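Local structure of metallo-beta-lactamase (Serratia marcescens, 3VQZ) at residues 70-75 with 148-153. The protein hydrolyses the amide bond of beta-lactam rings with the help of bound zinc ions, and so probably confers antibiotic resistance on its host. Numbering follows the deposited sequence.
Sequences STHSHE and PGHTEG. With ZN (zinc ion), chain B; NA (sodium ion), chain D; MCR (sulfanylacetic acid), chain F.
His72, His74 and His150 meet around one zinc ion, completed as a four-ligand site by S2 of the bound sulfanylacetic acid at 2.2 Å from the metal. His72 NE2 and His150 NE2 each lie 2.1 Å from zinc, whereas His74 turns its other nitrogen inward, ND1 at 2.0 Å. Sharing the metal, His72 NE2 and His150 NE2 come within 3.1 Å without a hydrogen bond. The edge of His150 points at the face of His72 with planes at 80°, and a chi1 of 179° swings the His150 ring away from its own backbone N and across to the ion. Thr151 packs against both His72 and His74: its methyl CG2 sits over the His74 ring, 3.9 Å from the centroid in a CH-pi contact, while its hydroxyl OG1 packs on His72 CB and bonds to Asn98. Histidine suits this site because its second nitrogen serves the second shell, Asp174 for His72, Asp111 for His74 and the Thr177 carbonyl for His150, fixing the ring rotations. Farther back, a sodium ion joins the carbonyl oxygens of Ser70, Thr71 and Gly153. In this three-histidine metallo-beta-lactamase site, the carboxylates probably make His72 and His74 stronger lone-pair donors, and the thiol sulfur probably sits where the hydrolytic water or hydroxide would bind.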
ATOM      1  N   SER A  70      -5.792   2.244  -3.144  1.00 21.92           N
ATOM      2  CA  SER A  70      -5.031   3.125  -2.265  1.00 21.77           C
ATOM      3  C   SER A  70      -5.016   2.578  -0.854  1.00 22.05           C
ATOM      4  O   SER A  70      -6.076   2.299  -0.295  1.00 22.05           O
ATOM      5  CB  SER A  70      -5.645   4.526  -2.262  1.00 22.30           C
ATOM      6  OG  SER A  70      -5.050   5.349  -1.266  1.00 21.91           O
ATOM      7  N   THR A  71      -3.815   2.420  -0.293  1.00 22.73           N
ATOM      8  CA  THR A  71      -3.638   2.005   1.098  1.00 23.08           C
ATOM      9  C   THR A  71      -4.084   3.153   1.999  1.00 24.71           C
ATOM     10  O   THR A  71      -5.126   3.060   2.673  1.00 25.32           O
ATOM     11  CB  THR A  71      -2.179   1.600   1.412  1.00 23.64           C
ATOM     12  OG1 THR A  71      -1.260   2.657   1.058  1.00 22.64           O
ATOM     13  CG2 THR A  71      -1.811   0.312   0.659  1.00 23.29           C
ATOM     14  N   HIS A  72      -3.329   4.251   1.969  1.00 24.27           N
ATOM     15  CA  HIS A  72      -3.708   5.463   2.691  1.00 24.08           C
ATOM     16  C   HIS A  72      -3.312   6.705   1.945  1.00 24.39           C
ATOM     17  O   HIS A  72      -2.388   6.699   1.118  1.00 24.17           O
ATOM     18  CB  HIS A  72      -3.190   5.449   4.134  1.00 23.13           C
ATOM     19  CG  HIS A  72      -1.702   5.719   4.276  1.00 22.93           C
ATOM     20  ND1 HIS A  72      -0.781   4.744   4.227  1.00 22.13           N
ATOM     21  CD2 HIS A  72      -1.001   6.906   4.517  1.00 23.69           C
ATOM     22  CE1 HIS A  72       0.450   5.275   4.415  1.00 21.74           C
ATOM     23  NE2 HIS A  72       0.315   6.591   4.585  1.00 21.01           N
ATOM     24  N   SER A  73      -4.022   7.789   2.237  1.00 25.35           N
ATOM     25  CA  SER A  73      -3.920   9.024   1.463  1.00 25.12           C
ATOM     26  C   SER A  73      -2.909  10.030   2.004  1.00 25.27           C
ATOM     27  O   SER A  73      -3.291  11.144   2.379  1.00 25.86           O
ATOM     28  CB  SER A  73      -5.303   9.682   1.382  1.00 25.88           C
ATOM     29  OG  SER A  73      -5.889   9.752   2.669  1.00 26.17           O
ATOM     30  N   HIS A  74      -1.638   9.634   2.055  1.00 24.31           N
ATOM     31  CA  HIS A  74      -0.530  10.562   2.265  1.00 24.84           C
ATOM     32  C   HIS A  74       0.188  10.725   0.961  1.00 25.94           C
ATOM     33  O   HIS A  74       0.119   9.838   0.097  1.00 24.38           O
ATOM     34  CB  HIS A  74       0.436  10.063   3.332  1.00 24.11           C
ATOM     35  CG  HIS A  74      -0.093  10.188   4.735  1.00 24.09           C
ATOM     36  ND1 HIS A  74       0.333   9.406   5.736  1.00 24.67           N
ATOM     37  CD2 HIS A  74      -1.057  11.037   5.282  1.00 23.76           C
ATOM     38  CE1 HIS A  74      -0.311   9.741   6.878  1.00 24.42           C
ATOM     39  NE2 HIS A  74      -1.165  10.731   6.594  1.00 24.22           N
ATOM     40  N   GLU A  75       0.893  11.849   0.819  1.00 26.03           N
ATOM     41  CA  GLU A  75       1.480  12.271  -0.464  1.00 27.46           C
ATOM     42  C   GLU A  75       2.463  11.268  -1.058  1.00 25.15           C
ATOM     43  O   GLU A  75       2.603  11.186  -2.274  1.00 24.73           O
ATOM     44  CB  GLU A  75       2.175  13.632  -0.314  1.00 29.67           C
ATOM     45  CG  GLU A  75       3.411  13.592   0.590  1.00 35.05           C
ATOM     46  CD  GLU A  75       4.056  14.957   0.825  1.00 38.92           C
ATOM     47  OE1 GLU A  75       4.029  15.815  -0.089  1.00 40.59           O
ATOM     48  OE2 GLU A  75       4.613  15.164   1.930  1.00 42.85           O
ATOM     49  N   PRO A 148      -7.320   1.189  10.095  1.00 25.75           N
ATOM     50  CA  PRO A 148      -7.183   2.621  10.365  1.00 25.04           C
ATOM     51  C   PRO A 148      -6.178   2.928  11.465  1.00 24.74           C
ATOM     52  O   PRO A 148      -5.669   2.007  12.141  1.00 25.42           O
ATOM     53  CB  PRO A 148      -8.597   3.035  10.796  1.00 25.30           C
ATOM     54  CG  PRO A 148      -9.182   1.804  11.415  1.00 25.78           C
ATOM     55  CD  PRO A 148      -8.563   0.630  10.674  1.00 26.69           C
ATOM     56  N   GLY A 149      -5.885   4.214  11.638  1.00 23.48           N
ATOM     57  CA  GLY A 149      -4.995   4.664  12.713  1.00 23.70           C
ATOM     58  C   GLY A 149      -3.880   5.570  12.221  1.00 24.69           C
ATOM     59  O   GLY A 149      -3.710   6.677  12.731  1.00 24.17           O
ATOM     60  N   HIS A 150      -3.096   5.094  11.253  1.00 24.06           N
ATOM     61  CA  HIS A 150      -2.098   5.928  10.607  1.00 24.33           C
ATOM     62  C   HIS A 150      -2.831   6.955   9.779  1.00 24.61           C
ATOM     63  O   HIS A 150      -2.417   8.107   9.711  1.00 25.54           O
ATOM     64  CB  HIS A 150      -1.136   5.090   9.770  1.00 24.23           C
ATOM     65  CG  HIS A 150      -0.090   5.905   9.041  1.00 24.20           C
ATOM     66  ND1 HIS A 150       1.022   6.378   9.650  1.00 24.22           N
ATOM     67  CD2 HIS A 150      -0.025   6.331   7.717  1.00 23.42           C
ATOM     68  CE1 HIS A 150       1.753   7.082   8.762  1.00 23.76           C
ATOM     69  NE2 HIS A 150       1.118   7.041   7.576  1.00 23.55           N
ATOM     70  N   THR A 151      -3.927   6.532   9.150  1.00 24.32           N
ATOM     71  CA  THR A 151      -4.972   7.428   8.635  1.00 25.32           C
ATOM     72  C   THR A 151      -6.274   6.732   8.981  1.00 26.37           C
ATOM     73  O   THR A 151      -6.282   5.542   9.291  1.00 24.50           O
ATOM     74  CB  THR A 151      -4.952   7.604   7.101  1.00 25.45           C
ATOM     75  OG1 THR A 151      -5.278   6.354   6.474  1.00 25.90           O
ATOM     76  CG2 THR A 151      -3.608   8.085   6.613  1.00 24.05           C
ATOM     77  N   GLU A 152      -7.369   7.476   8.909  1.00 27.80           N
ATOM     78  CA  GLU A 152      -8.684   6.968   9.245  1.00 28.42           C
ATOM     79  C   GLU A 152      -9.228   5.998   8.192  1.00 27.59           C
ATOM     80  O   GLU A 152     -10.015   5.097   8.513  1.00 26.72           O
ATOM     81  CB  GLU A 152      -9.639   8.158   9.418  1.00 31.22           C
ATOM     82  CG  GLU A 152     -10.725   7.938  10.461  1.00 33.72           C
ATOM     83  CD  GLU A 152     -11.850   8.970  10.371  1.00 36.22           C
ATOM     84  OE1 GLU A 152     -11.566  10.148  10.040  1.00 36.13           O
ATOM     85  OE2 GLU A 152     -13.021   8.589  10.613  1.00 33.79           O
ATOM     86  N   GLY A 153      -8.809   6.161   6.936  1.00 25.42           N
ATOM     87  CA  GLY A 153      -9.350   5.321   5.864  1.00 25.86           C
ATOM     88  C   GLY A 153      -8.386   4.277   5.324  1.00 26.01           C
ATOM     89  O   GLY A 153      -8.575   3.772   4.210  1.00 25.46           O
TER
HETATM   90 ZN    ZN B 301       1.578   7.817   5.727  1.00 24.02          ZN
HETATM   91 NA    NA D 303      -7.531   3.364   1.510  1.00 24.57          NA
HETATM   92  OXT MCR F 305       4.651   5.087   7.676  1.00 28.20           O
HETATM   93  C   MCR F 305       4.225   5.820   6.744  1.00 26.63           C
HETATM   94  O   MCR F 305       3.472   5.387   5.838  1.00 23.89           O
HETATM   95  CA  MCR F 305       4.665   7.276   6.725  1.00 24.61           C
HETATM   96  S2  MCR F 305       3.708   8.217   5.495  1.00 25.10           S
HETATM   97  O   HOH W   1      -6.572   5.870   1.003  1.00 19.15           O